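Local atomic coordinates of probable amidase (Thermus thermophilus, PDB entry 2DC0), a protein that is a probable amidase of the amidase family, with an alpha/beta fold built round a large mixed sheet. Residues A[46-49]-A[50-53]; A[247-251]-A[252-256]; A[307-310]-A[311-314]; A[386-390]-A[391-395]. One frame throughout, in Å; residues are numbered along the deposited sequence.

Contact 1 (A[46-49]-A[50-53]); sequences RKEA and LALT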
loop_
_atom_site.group_PDB
_atom_site.type_symbol
_atom_site.label_atom_id
_atom_site.label_comp_id
_atom_site.label_asym_id
_atom_site.label_seq_id
_atom_site.Cartn_x
_atom_site.Cartn_y
_atom_site.Cartn_z
ATOM N N ARG A 46 -21.352 35.710 13.971
ATOM C CA ARG A 46 -21.762 36.981 13.387
ATOM C C ARG A 46 -20.635 38.012 13.511
ATOM O O ARG A 46 -20.378 38.772 12.578
ATOM C CB ARG A 46 -23.046 37.490 14.053
ATOM C CG ARG A 46 -24.306 36.758 13.588
ATOM C CD ARG A 46 -25.573 37.499 14.017
ATOM N NE ARG A 46 -26.785 36.996 13.358
ATOM C CZ ARG A 46 -27.720 36.260 13.955
ATOM N NH1 ARG A 46 -27.597 35.925 15.229
ATOM N NH2 ARG A 46 -28.793 35.866 13.282
ATOM N N LYS A 47 -19.952 38.019 14.652
ATOM C CA LYS A 47 -18.850 38.948 14.863
ATOM C C LYS A 47 -17.778 38.762 13.781
ATOM O O LYS A 47 -17.275 39.738 13.212
ATOM C CB LYS A 47 -18.243 38.733 16.249
ATOM C CG LYS A 47 -17.064 39.642 16.569
ATOM C CD LYS A 47 -16.546 39.406 17.984
ATOM C CE LYS A 47 -15.314 40.256 18.251
ATOM N NZ LYS A 47 -14.720 40.006 19.591
ATOM N N GLU A 48 -17.431 37.508 13.500
ATOM C CA GLU A 48 -16.432 37.198 12.477
ATOM C C GLU A 48 -16.989 37.556 11.097
ATOM O O GLU A 48 -16.274 38.083 10.242
ATOM C CB GLU A 48 -16.073 35.706 12.532
ATOM C CG GLU A 48 -14.977 35.261 11.565
ATOM C CD GLU A 48 -13.644 35.940 11.825
ATOM O OE1 GLU A 48 -13.193 35.952 12.992
ATOM O OE2 GLU A 48 -13.041 36.458 10.860
ATOM N N ALA A 49 -18.271 37.273 10.889
ATOM C CA ALA A 49 -18.921 37.577 9.622
ATOM C C ALA A 49 -18.813 39.071 9.309
ATOM O O ALA A 49 -18.563 39.455 8.167
ATOM C CB ALA A 49 -20.385 37.152 9.666
ATOM N N LEU A 50 -19.000 39.906 10.328
ATOM C CA LEU A 50 -18.921 41.358 10.165
ATOM C C LEU A 50 -17.526 41.778 9.714
ATOM O O LEU A 50 -17.374 42.591 8.796
ATOM C CB LEU A 50 -19.269 42.060 11.483
ATOM C CG LEU A 50 -20.716 41.911 11.972
ATOM C CD1 LEU A 50 -20.860 42.525 13.362
ATOM C CD2 LEU A 50 -21.663 42.591 10.989
ATOM N N ALA A 51 -16.510 41.218 10.363
ATOM C CA ALA A 51 -15.124 41.517 10.033
ATOM C C ALA A 51 -14.805 41.142 8.591
ATOM O O ALA A 51 -14.170 41.911 7.863
ATOM C CB ALA A 51 -14.187 40.772 10.989
ATOM N N LEU A 52 -15.238 39.955 8.175
ATOM C CA LEU A 52 -14.984 39.496 6.815
ATOM C C LEU A 52 -15.729 40.339 5.792
ATOM O O LEU A 52 -15.241 40.550 4.685
ATOM C CB LEU A 52 -15.386 38.024 6.664
ATOM C CG LEU A 52 -14.519 37.028 7.445
ATOM C CD1 LEU A 52 -15.107 35.628 7.327
ATOM C CD2 LEU A 52 -13.088 37.067 6.923
ATOM N N THR A 53 -16.912 40.817 6.166
ATOM C CA THR A 53 -17.718 41.638 5.273
ATOM C C THR A 53 -17.021 42.973 5.007
ATOM O O THR A 53 -16.890 43.403 3.858
ATOM C CB THR A 53 -19.109 41.904 5.877
ATOM O OG1 THR A 53 -19.810 40.663 6.023
ATOM C CG2 THR A 53 -19.919 42.837 4.980
#

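Contact 2 (A[247-251]-A[252-256]); sequences GRLGV and EVRKA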
loop_
_atom_site.group_PDB
_atom_site.type_symbol
_atom_site.label_atom_id
_atom_site.label_comp_id
_atom_site.label_asym_id
_atom_site.label_seq_id
_atom_site.Cartn_x
_atom_site.Cartn_y
_atom_site.Cartn_z
ATOM N N GLY A 247 -24.191 -10.430 -4.710
ATOM C CA GLY A 247 -24.952 -10.635 -3.491
ATOM C C GLY A 247 -24.835 -9.566 -2.415
ATOM O O GLY A 247 -25.416 -9.708 -1.339
ATOM N N ARG A 248 -24.115 -8.486 -2.686
ATOM C CA ARG A 248 -23.952 -7.447 -1.675
ATOM C C ARG A 248 -24.777 -6.182 -1.893
ATOM O O ARG A 248 -24.638 -5.208 -1.158
ATOM C CB ARG A 248 -22.469 -7.095 -1.527
ATOM C CG ARG A 248 -21.632 -8.263 -1.002
ATOM C CD ARG A 248 -20.356 -7.792 -0.327
ATOM N NE ARG A 248 -19.518 -8.894 0.150
ATOM C CZ ARG A 248 -19.700 -9.568 1.285
ATOM N NH1 ARG A 248 -20.706 -9.270 2.099
ATOM N NH2 ARG A 248 -18.859 -10.543 1.614
ATOM N N LEU A 249 -25.645 -6.201 -2.896
ATOM C CA LEU A 249 -26.496 -5.055 -3.181
ATOM C C LEU A 249 -27.956 -5.422 -2.947
ATOM O O LEU A 249 -28.326 -6.593 -3.015
ATOM C CB LEU A 249 -26.322 -4.620 -4.640
ATOM C CG LEU A 249 -24.941 -4.110 -5.051
ATOM C CD1 LEU A 249 -24.952 -3.743 -6.525
ATOM C CD2 LEU A 249 -24.569 -2.911 -4.202
ATOM N N GLY A 250 -28.780 -4.421 -2.651
ATOM C CA GLY A 250 -30.194 -4.677 -2.476
ATOM C C GLY A 250 -30.757 -4.714 -3.888
ATOM O O GLY A 250 -30.201 -4.085 -4.784
ATOM N N VAL A 251 -31.841 -5.453 -4.101
ATOM C CA VAL A 251 -32.458 -5.567 -5.428
ATOM C C VAL A 251 -32.674 -4.246 -6.181
ATOM O O VAL A 251 -32.393 -4.167 -7.379
ATOM C CB VAL A 251 -33.824 -6.302 -5.342
ATOM C CG1 VAL A 251 -34.507 -6.305 -6.707
ATOM C CG2 VAL A 251 -33.609 -7.743 -4.871
ATOM N N GLU A 252 -33.170 -3.221 -5.489
ATOM C CA GLU A 252 -33.434 -1.932 -6.133
ATOM C C GLU A 252 -32.181 -1.151 -6.529
ATOM O O GLU A 252 -32.163 -0.494 -7.571
ATOM C CB GLU A 252 -34.321 -1.048 -5.244
ATOM C CG GLU A 252 -35.741 -1.578 -5.005
ATOM C CD GLU A 252 -36.448 -2.000 -6.292
ATOM O OE1 GLU A 252 -36.501 -1.199 -7.252
ATOM O OE2 GLU A 252 -36.963 -3.135 -6.339
ATOM N N VAL A 253 -31.145 -1.198 -5.697
ATOM C CA VAL A 253 -29.907 -0.496 -6.015
ATOM C C VAL A 253 -29.230 -1.254 -7.150
ATOM O O VAL A 253 -28.602 -0.657 -8.028
ATOM C CB VAL A 253 -28.987 -0.402 -4.774
ATOM C CG1 VAL A 253 -27.587 0.048 -5.171
ATOM C CG2 VAL A 253 -29.586 0.594 -3.779
ATOM N N ARG A 254 -29.382 -2.573 -7.143
ATOM C CA ARG A 254 -28.816 -3.401 -8.200
ATOM C C ARG A 254 -29.407 -2.943 -9.529
ATOM O O ARG A 254 -28.700 -2.816 -10.526
ATOM C CB ARG A 254 -29.185 -4.865 -7.977
ATOM C CG ARG A 254 -28.693 -5.789 -9.069
ATOM C CD ARG A 254 -27.543 -6.607 -8.541
ATOM N NE ARG A 254 -26.300 -6.320 -9.224
ATOM C CZ ARG A 254 -25.120 -6.768 -8.816
ATOM N NH1 ARG A 254 -25.037 -7.517 -7.721
ATOM N NH2 ARG A 254 -24.030 -6.475 -9.508
ATOM N N LYS A 255 -30.715 -2.710 -9.537
ATOM C CA LYS A 255 -31.400 -2.272 -10.750
ATOM C C LYS A 255 -30.941 -0.885 -11.191
ATOM O O LYS A 255 -30.711 -0.649 -12.381
ATOM C CB LYS A 255 -32.918 -2.293 -10.530
ATOM C CG LYS A 255 -33.462 -3.715 -10.351
ATOM C CD LYS A 255 -34.864 -3.745 -9.748
ATOM C CE LYS A 255 -35.900 -3.107 -10.658
ATOM N NZ LYS A 255 -37.261 -3.248 -10.059
ATOM N N ALA A 256 -30.798 0.031 -10.239
ATOM C CA ALA A 256 -30.349 1.379 -10.577
ATOM C C ALA A 256 -28.931 1.339 -11.139
ATOM O O ALA A 256 -28.630 1.998 -12.130
ATOM C CB ALA A 256 -30.397 2.277 -9.348
#

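Contact 3 (A[307-310]-A[311-314]); sequences GFSP and QVRE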
loop_
_atom_site.group_PDB
_atom_site.type_symbol
_atom_site.label_atom_id
_atom_site.label_comp_id
_atom_site.label_asym_id
_atom_site.label_seq_id
_atom_site.Cartn_x
_atom_site.Cartn_y
_atom_site.Cartn_z
ATOM N N GLY A 307 -18.418 6.446 29.814
ATOM C CA GLY A 307 -18.488 7.625 28.975
ATOM C C GLY A 307 -18.746 7.247 27.529
ATOM O O GLY A 307 -19.081 8.103 26.711
ATOM N N PHE A 308 -18.581 5.963 27.217
ATOM C CA PHE A 308 -18.801 5.445 25.870
ATOM C C PHE A 308 -20.147 4.730 25.821
ATOM O O PHE A 308 -20.564 4.120 26.805
ATOM C CB PHE A 308 -17.706 4.438 25.486
ATOM C CG PHE A 308 -16.333 5.037 25.343
ATOM C CD1 PHE A 308 -16.039 5.899 24.292
ATOM C CD2 PHE A 308 -15.327 4.723 26.255
ATOM C CE1 PHE A 308 -14.761 6.440 24.150
ATOM C CE2 PHE A 308 -14.047 5.258 26.123
ATOM C CZ PHE A 308 -13.763 6.119 25.068
ATOM N N SER A 309 -20.825 4.801 24.680
ATOM C CA SER A 309 -22.113 4.122 24.525
ATOM C C SER A 309 -21.843 2.618 24.453
ATOM O O SER A 309 -20.716 2.199 24.174
ATOM C CB SER A 309 -22.799 4.581 23.238
ATOM O OG SER A 309 -22.008 4.257 22.099
ATOM N N PRO A 310 -22.864 1.784 24.717
ATOM C CA PRO A 310 -22.676 0.327 24.667
ATOM C C PRO A 310 -22.057 -0.169 23.352
ATOM O O PRO A 310 -21.084 -0.926 23.369
ATOM C CB PRO A 310 -24.087 -0.207 24.888
ATOM C CG PRO A 310 -24.678 0.818 25.819
ATOM C CD PRO A 310 -24.211 2.129 25.211
ATOM N N GLN A 311 -22.623 0.261 22.225
ATOM C CA GLN A 311 -22.142 -0.129 20.894
ATOM C C GLN A 311 -20.658 0.191 20.735
ATOM O O GLN A 311 -19.858 -0.677 20.388
ATOM C CB GLN A 311 -22.924 0.611 19.796
ATOM C CG GLN A 311 -22.612 0.150 18.360
ATOM C CD GLN A 311 -22.614 1.298 17.340
ATOM O OE1 GLN A 311 -23.087 1.144 16.198
ATOM N NE2 GLN A 311 -22.072 2.451 17.744
ATOM N N VAL A 312 -20.296 1.445 20.986
ATOM C CA VAL A 312 -18.905 1.856 20.864
ATOM C C VAL A 312 -18.013 1.123 21.857
ATOM O O VAL A 312 -16.920 0.686 21.510
ATOM C CB VAL A 312 -18.754 3.379 21.070
ATOM C CG1 VAL A 312 -17.283 3.744 21.250
ATOM C CG2 VAL A 312 -19.319 4.116 19.862
ATOM N N ARG A 313 -18.485 0.986 23.092
ATOM C CA ARG A 313 -17.709 0.307 24.118
ATOM C C ARG A 313 -17.419 -1.138 23.713
ATOM O O ARG A 313 -16.310 -1.636 23.910
ATOM C CB ARG A 313 -18.460 0.340 25.452
ATOM C CG ARG A 313 -17.585 0.067 26.664
ATOM C CD ARG A 313 -18.297 0.514 27.928
ATOM N NE ARG A 313 -19.506 -0.263 28.163
ATOM C CZ ARG A 313 -20.630 0.236 28.668
ATOM N NH1 ARG A 313 -20.700 1.523 28.984
ATOM N NH2 ARG A 313 -21.678 -0.554 28.866
ATOM N N GLU A 314 -18.412 -1.812 23.144
ATOM C CA GLU A 314 -18.222 -3.191 22.716
ATOM C C GLU A 314 -17.155 -3.285 21.620
ATOM O O GLU A 314 -16.303 -4.181 21.646
ATOM C CB GLU A 314 -19.544 -3.780 22.213
ATOM C CG GLU A 314 -19.396 -5.124 21.509
ATOM C CD GLU A 314 -20.731 -5.711 21.090
ATOM O OE1 GLU A 314 -21.608 -4.937 20.649
ATOM O OE2 GLU A 314 -20.896 -6.945 21.188
#

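Contact 4 (A[386-390]-A[391-395]); sequences LPFSL and LGVPT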
loop_
_atom_site.group_PDB
_atom_site.type_symbol
_atom_site.label_atom_id
_atom_site.label_comp_id
_atom_site.label_asym_id
_atom_site.label_seq_id
_atom_site.Cartn_x
_atom_site.Cartn_y
_atom_site.Cartn_z
ATOM N N LEU A 386 -15.235 0.218 2.727
ATOM C CA LEU A 386 -13.984 -0.026 3.435
ATOM C C LEU A 386 -12.720 -0.426 2.659
ATOM O O LEU A 386 -11.618 -0.062 3.058
ATOM C CB LEU A 386 -14.236 -1.025 4.582
ATOM C CG LEU A 386 -14.575 -2.498 4.291
ATOM C CD1 LEU A 386 -13.306 -3.248 3.927
ATOM C CD2 LEU A 386 -15.207 -3.128 5.548
ATOM N N PRO A 387 -12.851 -1.156 1.539
ATOM C CA PRO A 387 -11.635 -1.542 0.811
ATOM C C PRO A 387 -10.777 -0.375 0.334
ATOM O O PRO A 387 -9.551 -0.414 0.420
ATOM C CB PRO A 387 -12.177 -2.348 -0.374
ATOM C CG PRO A 387 -13.491 -2.880 0.135
ATOM C CD PRO A 387 -14.049 -1.681 0.862
ATOM N N PHE A 388 -11.432 0.671 -0.151
ATOM C CA PHE A 388 -10.733 1.821 -0.702
ATOM C C PHE A 388 -10.086 2.745 0.327
ATOM O O PHE A 388 -9.078 3.394 0.033
ATOM C CB PHE A 388 -11.710 2.535 -1.632
ATOM C CG PHE A 388 -12.469 1.572 -2.500
ATOM C CD1 PHE A 388 -11.790 0.787 -3.434
ATOM C CD2 PHE A 388 -13.825 1.339 -2.291
ATOM C CE1 PHE A 388 -12.445 -0.222 -4.137
ATOM C CE2 PHE A 388 -14.493 0.330 -2.988
ATOM C CZ PHE A 388 -13.802 -0.454 -3.912
ATOM N N SER A 389 -10.650 2.796 1.529
ATOM C CA SER A 389 -10.070 3.602 2.591
ATOM C C SER A 389 -8.971 2.737 3.221
ATOM O O SER A 389 -7.895 3.229 3.564
ATOM C CB SER A 389 -11.128 3.977 3.634
ATOM O OG SER A 389 -11.912 2.857 3.993
ATOM N N LEU A 390 -9.245 1.442 3.353
ATOM C CA LEU A 390 -8.272 0.507 3.914
ATOM C C LEU A 390 -6.962 0.595 3.135
ATOM O O LEU A 390 -5.882 0.607 3.726
ATOM C CB LEU A 390 -8.794 -0.937 3.836
ATOM C CG LEU A 390 -7.812 -2.021 4.317
ATOM C CD1 LEU A 390 -7.597 -1.902 5.824
ATOM C CD2 LEU A 390 -8.354 -3.402 3.968
ATOM N N LEU A 391 -7.070 0.664 1.810
ATOM C CA LEU A 391 -5.899 0.719 0.936
ATOM C C LEU A 391 -5.448 2.126 0.530
ATOM O O LEU A 391 -4.478 2.276 -0.208
ATOM C CB LEU A 391 -6.146 -0.153 -0.304
ATOM C CG LEU A 391 -6.351 -1.642 0.034
ATOM C CD1 LEU A 391 -6.698 -2.446 -1.222
ATOM C CD2 LEU A 391 -5.066 -2.185 0.663
ATOM N N GLY A 392 -6.159 3.147 1.006
ATOM C CA GLY A 392 -5.781 4.532 0.746
ATOM C C GLY A 392 -5.958 5.194 -0.611
ATOM O O GLY A 392 -5.404 6.276 -0.833
ATOM N N VAL A 393 -6.730 4.591 -1.512
ATOM C CA VAL A 393 -6.915 5.166 -2.843
ATOM C C VAL A 393 -8.023 6.217 -2.894
ATOM O O VAL A 393 -9.008 6.135 -2.162
ATOM C CB VAL A 393 -7.206 4.065 -3.885
ATOM C CG1 VAL A 393 -6.012 3.121 -3.971
ATOM C CG2 VAL A 393 -8.457 3.292 -3.511
ATOM N N PRO A 394 -7.868 7.234 -3.763
ATOM C CA PRO A 394 -8.866 8.302 -3.893
ATOM C C PRO A 394 -10.219 7.770 -4.338
ATOM O O PRO A 394 -10.318 7.077 -5.347
ATOM C CB PRO A 394 -8.232 9.247 -4.914
ATOM C CG PRO A 394 -7.418 8.312 -5.777
ATOM C CD PRO A 394 -6.788 7.395 -4.754
ATOM N N THR A 395 -11.259 8.098 -3.578
ATOM C CA THR A 395 -12.600 7.625 -3.887
ATOM C C THR A 395 -13.649 8.718 -3.707
ATOM O O THR A 395 -13.742 9.345 -2.654
ATOM C CB THR A 395 -12.969 6.428 -3.000
ATOM O OG1 THR A 395 -11.902 5.468 -3.039
ATOM C CG2 THR A 395 -14.250 5.779 -3.498
#

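Contact 1 (A[46-49]-A[50-53])
Thr53 grips Ala49 twice, one helical turn back along the helix. Its backbone N donates to Ala49 O at 2.9 Å, and its hydroxyl OG1 donates a hydrogen bond to the same Ala49 O at 2.8 Å. The two donors reach that oxygen from opposite faces of the carbonyl plane, the hydroxyl lying well above it, 38° out. The hydroxyl bond depends on chi1 (-63°), which holds OG1 beside the backbone N, within reach of the carbonyl a turn earlier. OG1 also accepts a weak bond from Leu18 N, so the hydroxyl joins its own helix to the start of helix 17-30.

The other carbonyls are used in the regular i to i+4 pattern of an alpha-helix, here the middle of helix 42-57. Leu50 N donates to Arg46 O at 2.9 Å. Leu52 N bonds to Glu48 O at 3.0 Å, whereas the bond from Ala51 N to Lys47 O is weak. Leu50 CG also packs 3.2 Å from Arg46 O.

Among the side chains, Glu48 leaves the backbone with CG anti to N (chi1 -177°) and then bends at chi2, which swings its carboxylate along the helix toward Leu52. Glu48 OE2 lies 3.8 Å from Leu52 CG, an apolar neighbour, while its charged partner is Arg62, in a long and weak ion pair. Arg46 turns the other way, its NE forming a salt bridge with Glu22 of helix 17-30. Ala49 and Leu52 are buried against Leu110 of strand 110-115, and Ala49 also touches Leu21.

Contact 2 (A[247-251]-A[252-256])
Arg254 reaches back from the first turn of helix 251-263 to Leu249 in the loop that leads into it. Gly250 occupies the N-cap position of this helix start, and its carbonyl oxygen accepts a hydrogen bond from Arg254 N at 2.9 Å. One residue on, Lys255 N donates to Val251 O at 3.1 Å.

From its root, Arg254 CB sits against two carbonyl oxygens of the preceding turn, 3.3 Å from Val251 O and 3.4 Å from Gly250 O. The chain first leaves with CG anti to the backbone N (chi1 177°), then bends at both chi2 and chi3 and turns back toward the loop, touching Leu242 and Leu245 of helix 242-245. NE comes to 4.0 Å from Leu249 CD1, and the flat group beyond it, NH2 included, lies under that same methyl, which stands over the centre of one guanidinium face at 3.8 Å from CZ. The two side chains cross at about a right angle. NH1 forms a salt bridge with Glu371, whose OE2 also accepts from Leu249 N, so a single carboxylate holds both the arginine and the loop.

On the outer side, Lys255 bends at chi3 and its NZ forms a salt bridge with Glu252. The aliphatic part of the lysine runs over Val251, bringing Lys255 CD to 4.0 Å from Val251 CG1.

Contact 3 (A[307-310]-A[311-314])
Ser309 caps the start of helix 310-321, its OG accepting from Val312 N in a long, weak bond of 3.5 Å (N-H...O 160°). The serine torsion (chi1 61°) places OG between its own backbone N and carbonyl carbon, which turns the hydroxyl toward the amides at the beginning of the helix. OG is also hydrogen-bonded to Glu119 OE1, its stronger polar partner. Two backbone bonds start the regular helix: Arg313 N to Ser309 O at 2.8 Å, and Glu314 N to Pro310 O, also at 2.8 Å. Pro310 is the first helical residue; lacking an N-H, it brings no amide donor to this first turn.

Van der Waals contacts surround the cap. Val312 CG1 meets the Phe308 ring at CD1, 3.9 Å away, and the two side chains cross at about a right angle. The other methyl, Val312 CG2, lies 3.5 Å from Ser309 OG, so the branched valine touches both the aromatic ring and the capping hydroxyl. Phe308 CB also approaches Arg313 CB at 4.2 Å.

Two longer side chains carry the remaining polar contacts. Arg313 bends at chi3 and folds back over the loop, one face of its guanidinium lying against Pro310 CA; NH1 makes a weak bond to Pro305 O. Gln311 points elsewhere, NE2 bonding to His118 NE2.

In the fold, Phe308 rests on Ala300 and Leu301 of helix 298-303, and Arg313 touches Leu301 too. Val312 faces the loop residues Glu119 and Ile120 beyond strand 110-115, so this helix start touches both the preceding helix and that loop.

Contact 4 (A[386-390]-A[391-395])
Helix 386-390 ends in a Schellman motif, where Gly392 leaves helical geometry with a positive phi (73°) and the chain turns back on the last helical turn. Val393 N donates to Phe388 O at 3.1 Å and Gly392 N to Ser389 O, also at 3.1 Å, both weak. Before them, Leu391 N closes an ordinary helical bond to Pro387 O at 3.0 Å.

Phe388 is where side chains before and after the turn meet: Val393 CG2 lies 3.8 Å from Phe388 CB and near the plane of the ring at its edge, while Pro387, its neighbour in the helix, puts CB over the centre of one ring face. Leu391 CG packs 3.4 Å from Pro387 O. Ser389 OG bonds to Thr168 O, and Phe388 also touches Arg173 of helix 173-179 and Gln411 and Val413 of strand 406-413.

Thr395 begins strand 395-403, so the motif passes the chain from helix into the large mixed sheet. With chi1 -49°, its hydroxyl is set beside the backbone N; OG1 donates to Val393 O at 3.1 Å and lies 3.3 Å from Phe388 CB.

In the fold
Along the chain the four contacts follow in series; each joins two consecutive segments, so none closes a loop and none nests in or crosses another. Contact 1 lies mid-helix in 42-57, packed on helix 17-30 and strand 110-115. Contact 2 turns the loop after helix 242-245 into helix 251-263, touching strands 350-354 and 395-403. Contact 3 starts helix 310-321 after helix 298-303, and contact 4 ends helix 386-390 ahead of strand 395-403. Contacts 2 and 4 come nearest, about 8 Å between closest atoms; contact 2 packs on that strand and contact 4 runs into it. Contact 1 is remote, its centre about 48 Å from that of contact 2, across the chain's centre.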